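Local coordinates for protein CEP104 (Gallus gallus, PDB 5JO8) that works as a centriolar protein, with a helical TOG domain that probably binds tubulin or microtubules, at residues E24-K29 and A44-A49; L90-I95 and V132-P137. All coordinates share one frame; numbering follows the deposited sequence.

Interaction 1: residues E24-K29 and A44-A49; sequences EPLSEK and ALVSGA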
loop_
_atom_site.group_PDB
_atom_site.type_symbol
_atom_site.label_atom_id
_atom_site.label_comp_id
_atom_site.label_asym_id
_atom_site.label_seq_id
_atom_site.Cartn_x
_atom_site.Cartn_y
_atom_site.Cartn_z
ATOM N N GLU A 24 -25.460 6.999 15.992
ATOM C CA GLU A 24 -25.800 8.417 16.005
ATOM C C GLU A 24 -26.023 8.928 14.582
ATOM O O GLU A 24 -25.516 8.344 13.620
ATOM C CB GLU A 24 -24.717 9.233 16.711
ATOM C CG GLU A 24 -23.374 9.200 16.030
ATOM C CD GLU A 24 -22.488 8.081 16.539
ATOM O OE1 GLU A 24 -21.255 8.281 16.565
ATOM O OE2 GLU A 24 -23.011 7.009 16.909
ATOM N N PRO A 25 -26.800 10.014 14.440
ATOM C CA PRO A 25 -27.088 10.533 13.102
ATOM C C PRO A 25 -25.828 11.021 12.396
ATOM O O PRO A 25 -24.884 11.471 13.049
ATOM C CB PRO A 25 -28.037 11.704 13.380
ATOM C CG PRO A 25 -27.745 12.105 14.780
ATOM C CD PRO A 25 -27.449 10.820 15.490
ATOM N N LEU A 26 -25.823 10.902 11.074
ATOM C CA LEU A 26 -24.734 11.401 10.243
ATOM C C LEU A 26 -24.728 12.924 10.231
ATOM O O LEU A 26 -25.774 13.553 10.073
ATOM C CB LEU A 26 -24.879 10.882 8.809
ATOM C CG LEU A 26 -24.599 9.397 8.560
ATOM C CD1 LEU A 26 -24.957 9.006 7.139
ATOM C CD2 LEU A 26 -23.136 9.081 8.839
ATOM N N SER A 27 -23.545 13.512 10.396
ATOM C CA SER A 27 -23.383 14.956 10.262
ATOM C C SER A 27 -23.787 15.376 8.857
ATOM O O SER A 27 -23.868 14.546 7.950
ATOM C CB SER A 27 -21.928 15.357 10.502
ATOM O OG SER A 27 -21.151 15.135 9.338
ATOM N N GLU A 28 -24.041 16.667 8.668
ATOM C CA GLU A 28 -24.411 17.171 7.351
ATOM C C GLU A 28 -23.270 16.958 6.359
ATOM O O GLU A 28 -23.499 16.703 5.177
ATOM C CB GLU A 28 -24.780 18.653 7.421
ATOM C CG GLU A 28 -26.046 18.940 8.208
ATOM C CD GLU A 28 -26.360 20.422 8.279
ATOM O OE1 GLU A 28 -25.441 21.237 8.053
ATOM O OE2 GLU A 28 -27.527 20.770 8.557
ATOM N N LYS A 29 -22.043 17.059 6.859
ATOM C CA LYS A 29 -20.850 16.813 6.058
ATOM C C LYS A 29 -20.868 15.384 5.510
ATOM O O LYS A 29 -20.626 15.158 4.324
ATOM C CB LYS A 29 -19.604 17.041 6.918
ATOM C CG LYS A 29 -18.309 17.258 6.151
ATOM C CD LYS A 29 -17.220 17.758 7.094
ATOM C CE LYS A 29 -15.933 18.097 6.354
ATOM N NZ LYS A 29 -15.255 16.887 5.813
ATOM N N ALA A 44 -28.718 3.566 7.393
ATOM C CA ALA A 44 -28.480 2.885 8.667
ATOM C C ALA A 44 -27.083 2.263 8.719
ATOM O O ALA A 44 -26.342 2.450 9.691
ATOM C CB ALA A 44 -29.549 1.824 8.923
ATOM N N LEU A 45 -26.720 1.542 7.661
ATOM C CA LEU A 45 -25.403 0.926 7.590
ATOM C C LEU A 45 -24.312 1.990 7.601
ATOM O O LEU A 45 -23.323 1.856 8.324
ATOM C CB LEU A 45 -25.271 0.033 6.352
ATOM C CG LEU A 45 -23.968 -0.765 6.218
ATOM C CD1 LEU A 45 -24.228 -2.069 5.471
ATOM C CD2 LEU A 45 -22.885 0.055 5.502
ATOM N N VAL A 46 -24.467 3.021 6.776
ATOM C CA VAL A 46 -23.442 4.061 6.691
ATOM C C VAL A 46 -23.296 4.795 8.020
ATOM O O VAL A 46 -22.181 5.101 8.457
ATOM C CB VAL A 46 -23.699 5.016 5.504
ATOM C CG1 VAL A 46 -22.734 6.193 5.529
ATOM C CG2 VAL A 46 -23.577 4.261 4.192
ATOM N N SER A 47 -24.421 5.060 8.682
ATOM C CA SER A 47 -24.371 5.658 10.011
ATOM C C SER A 47 -23.557 4.789 10.961
ATOM O O SER A 47 -22.807 5.306 11.797
ATOM C CB SER A 47 -25.787 5.874 10.559
ATOM O OG SER A 47 -26.489 6.811 9.755
ATOM N N GLY A 48 -23.704 3.470 10.843
ATOM C CA GLY A 48 -22.881 2.555 11.619
ATOM C C GLY A 48 -21.400 2.717 11.311
ATOM O O GLY A 48 -20.572 2.803 12.219
ATOM N N ALA A 49 -21.059 2.770 10.029
ATOM C CA ALA A 49 -19.662 2.945 9.612
ATOM C C ALA A 49 -19.037 4.244 10.137
ATOM O O ALA A 49 -17.827 4.312 10.374
ATOM C CB ALA A 49 -19.546 2.877 8.087
HETATM O O HOH W 1 -22.986 7.689 12.798
HETATM O O HOH W 2 -27.808 9.202 10.148
#
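Two polar partners hold Ser47 OG beside Leu26: it gives its proton to Glu43 O one helical turn back and receives a hydrogen bond from a water at 2.8 Å. That water in turn accepts from Leu26 N, also at 2.8 Å, so the helix and the extended chain are joined through solvent and not by a direct bond. A second water donates both ways, to Glu24 O at 2.7 Å and to Ser47 O at 2.6 Å. Serine suits this spot because it is short: Leu26 and Ser47 come to 5.8 Å between CA atoms, and Leu26 CG rests 3.4 Å from Ser47 OG. With Ser47 OG set beside its own backbone N (chi1 -64°), the hydroxyl can reach back to Glu43 O while still meeting the water. The setting is the N-terminal end of an all-helical TOG domain, an alpha-solenoid of HEAT-like repeats, where Glu24 and Leu26 lie against helix 43-49, shortly before helix 28-33 begins with Ser27 as its N-cap. Leu26 is the apolar anchor. Its branches divide the work: the Leu26 and Val46 side chains cross at about a right angle, with Leu26 CD1 3.9 Å from Val46 CG1, whereas CD2 lies over the helix backbone, 3.8 Å from Ser47 CA. Ile38 and Tyr50 also touch this leucine, extending its hydrophobic bed. Glu24 is long enough to carry its carboxylate past the segment to the turn after helix 43-49, where OE1 accepts from Lys52 N and OE2 is hydrogen-bonded to Ser51 OG.

Interaction 2: residues L90-I95 and V132-P137; sequences LVRRAI and VEKTLP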
loop_
_atom_site.group_PDB
_atom_site.type_symbol
_atom_site.label_atom_id
_atom_site.label_comp_id
_atom_site.label_asym_id
_atom_site.label_seq_id
_atom_site.Cartn_x
_atom_site.Cartn_y
_atom_site.Cartn_z
ATOM N N LEU A 90 -16.040 3.095 1.862
ATOM C CA LEU A 90 -16.066 2.771 3.287
ATOM C C LEU A 90 -14.749 2.139 3.749
ATOM O O LEU A 90 -14.281 2.426 4.847
ATOM C CB LEU A 90 -17.265 1.875 3.625
ATOM C CG LEU A 90 -18.615 2.559 3.378
ATOM C CD1 LEU A 90 -19.758 1.578 3.633
ATOM C CD2 LEU A 90 -18.791 3.805 4.244
ATOM N N VAL A 91 -14.152 1.296 2.906
ATOM C CA VAL A 91 -12.845 0.700 3.197
ATOM C C VAL A 91 -11.796 1.782 3.396
ATOM O O VAL A 91 -10.994 1.712 4.330
ATOM C CB VAL A 91 -12.412 -0.269 2.087
ATOM C CG1 VAL A 91 -10.939 -0.660 2.245
ATOM C CG2 VAL A 91 -13.269 -1.512 2.109
ATOM N N ARG A 92 -11.787 2.768 2.510
ATOM C CA ARG A 92 -10.776 3.817 2.526
ATOM C C ARG A 92 -10.815 4.573 3.854
ATOM O O ARG A 92 -9.773 4.899 4.430
ATOM C CB ARG A 92 -11.010 4.765 1.352
ATOM C CG ARG A 92 -9.937 5.825 1.150
ATOM C CD ARG A 92 -10.308 6.735 -0.018
ATOM N NE ARG A 92 -9.211 7.604 -0.426
ATOM C CZ ARG A 92 -9.269 8.431 -1.465
ATOM N NH1 ARG A 92 -8.223 9.186 -1.770
ATOM N NH2 ARG A 92 -10.374 8.501 -2.198
ATOM N N ARG A 93 -12.024 4.834 4.342
ATOM C CA ARG A 93 -12.208 5.470 5.644
ATOM C C ARG A 93 -11.693 4.597 6.778
ATOM O O ARG A 93 -10.988 5.073 7.677
ATOM C CB ARG A 93 -13.699 5.734 5.903
ATOM C CG ARG A 93 -14.333 6.782 5.017
ATOM C CD ARG A 93 -15.727 7.141 5.548
ATOM N NE ARG A 93 -15.657 7.822 6.847
ATOM C CZ ARG A 93 -15.903 7.258 8.027
ATOM N NH1 ARG A 93 -16.260 5.979 8.112
ATOM N NH2 ARG A 93 -15.798 7.980 9.136
ATOM N N ALA A 94 -12.064 3.322 6.747
ATOM C CA ALA A 94 -11.792 2.411 7.857
ATOM C C ALA A 94 -10.327 1.975 7.959
ATOM O O ALA A 94 -9.881 1.506 9.013
ATOM C CB ALA A 94 -12.712 1.211 7.786
ATOM N N ILE A 95 -9.581 2.152 6.872
ATOM C CA ILE A 95 -8.141 1.894 6.869
ATOM C C ILE A 95 -7.445 2.834 7.846
ATOM O O ILE A 95 -6.384 2.497 8.377
ATOM C CB ILE A 95 -7.571 1.942 5.430
ATOM C CG1 ILE A 95 -7.834 0.612 4.735
ATOM C CG2 ILE A 95 -6.069 2.228 5.417
ATOM C CD1 ILE A 95 -7.625 0.657 3.221
ATOM N N VAL A 132 -7.118 -0.912 -5.539
ATOM C CA VAL A 132 -5.740 -0.745 -5.068
ATOM C C VAL A 132 -5.395 0.740 -4.952
ATOM O O VAL A 132 -4.869 1.181 -3.931
ATOM C CB VAL A 132 -4.727 -1.486 -5.959
ATOM C CG1 VAL A 132 -3.300 -1.240 -5.456
ATOM C CG2 VAL A 132 -5.022 -2.977 -5.977
ATOM N N GLU A 133 -5.701 1.530 -5.976
ATOM C CA GLU A 133 -5.319 2.941 -5.966
ATOM C C GLU A 133 -5.991 3.725 -4.844
ATOM O O GLU A 133 -5.397 4.644 -4.291
ATOM C CB GLU A 133 -5.634 3.603 -7.310
ATOM C CG GLU A 133 -4.825 3.076 -8.489
ATOM C CD GLU A 133 -3.357 3.499 -8.453
ATOM O OE1 GLU A 133 -2.982 4.314 -7.589
ATOM O OE2 GLU A 133 -2.581 3.019 -9.304
ATOM N N LYS A 134 -7.218 3.357 -4.494
ATOM C CA LYS A 134 -7.952 4.091 -3.470
ATOM C C LYS A 134 -7.544 3.720 -2.049
ATOM O O LYS A 134 -7.862 4.445 -1.107
ATOM C CB LYS A 134 -9.466 3.902 -3.639
ATOM C CG LYS A 134 -10.042 4.537 -4.900
ATOM C CD LYS A 134 -9.782 6.031 -4.917
ATOM C CE LYS A 134 -10.228 6.640 -6.239
ATOM N NZ LYS A 134 -9.964 8.106 -6.305
ATOM N N THR A 135 -6.876 2.582 -1.888
ATOM C CA THR A 135 -6.565 2.079 -0.553
ATOM C C THR A 135 -5.075 2.039 -0.214
ATOM O O THR A 135 -4.702 2.190 0.951
ATOM C CB THR A 135 -7.163 0.677 -0.327
ATOM O OG1 THR A 135 -6.585 -0.251 -1.253
ATOM C CG2 THR A 135 -8.672 0.719 -0.525
ATOM N N LEU A 136 -4.233 1.823 -1.212
ATOM C CA LEU A 136 -2.797 1.719 -0.948
ATOM C C LEU A 136 -2.208 2.935 -0.224
ATOM O O LEU A 136 -1.398 2.755 0.691
ATOM C CB LEU A 136 -2.029 1.406 -2.239
ATOM C CG LEU A 136 -0.527 1.131 -2.085
ATOM C CD1 LEU A 136 -0.244 0.015 -1.068
ATOM C CD2 LEU A 136 0.042 0.778 -3.449
ATOM N N PRO A 137 -2.595 4.166 -0.598
ATOM C CA PRO A 137 -2.008 5.299 0.139
ATOM C C PRO A 137 -2.337 5.275 1.628
ATOM O O PRO A 137 -1.465 5.526 2.470
ATOM C CB PRO A 137 -2.644 6.511 -0.529
ATOM C CG PRO A 137 -2.908 6.049 -1.930
ATOM C CD PRO A 137 -3.365 4.626 -1.768
#
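Arg92 and Thr135 lie 5.5 Å apart between CA atoms, where the last turn of helix 77-94 meets helix 125-142 just before its kink and the two segments run in broadly the same direction. The kink reflects Pro137, which has no N-H to give to the preceding turn; just ahead of it Val132 O accepts from two amides, Leu136 N at 2.9 Å and Thr135 N at 3.2 Å. Thr135 fills the middle of the interface with its methyl, CG2, which meets Val91 CG1 at 3.8 Å. Ile95 arrives from the next turn and crosses the threonine at about a right angle, its CD1 end 3.6 Å from Thr135 CB. Threonine is apt here: its methyl joins the apolar layer, while OG1, turned back over its own helix (chi1 62°), donates to Cys131 O, so a buried hydroxyl is satisfied within its own helix. This is helix-to-helix packing in the HEAT-like solenoid of the TOG domain, and helix 100-121 adds to the apolar core, with Leu109 against Val91 and Leu110 against Thr135. Toward solvent, two long basic chains take over. Arg92 runs extended, and its aliphatic part passes along Lys134 O, closest at CG, 3.4 Å away. Lys134 bends at its second torsion (chi2 -59°), which brings CD over one face of the Arg92 guanidinium, 3.7 Å from NH2. The price is a like-charge approach of 4.1 Å between Arg92 NH2 and Lys134 NZ, a repulsion that solvent at this exposed edge probably screens.

Overall arrangement
Interactions 1 and 2 follow one another along the chain and along the solenoid, their centres about 19 Å apart: interaction 1 sits near the N-terminal end, about 27 Å from the chain centre, and interaction 2 about 9 Å from it. Segments 44-49 and 90-95 touch directly. Leu45 CD2 packs on Leu90 CD1 at 3.9 Å, and Arg93 NH1 probably donates to Ala49 O at 3.2 Å. Arg93 also makes a cation-pi contact with Tyr50, against which Leu26 of interaction 1 rests. Helix 77-94 therefore bridges the two, showing one flank to helix 43-49 and another to helix 125-142.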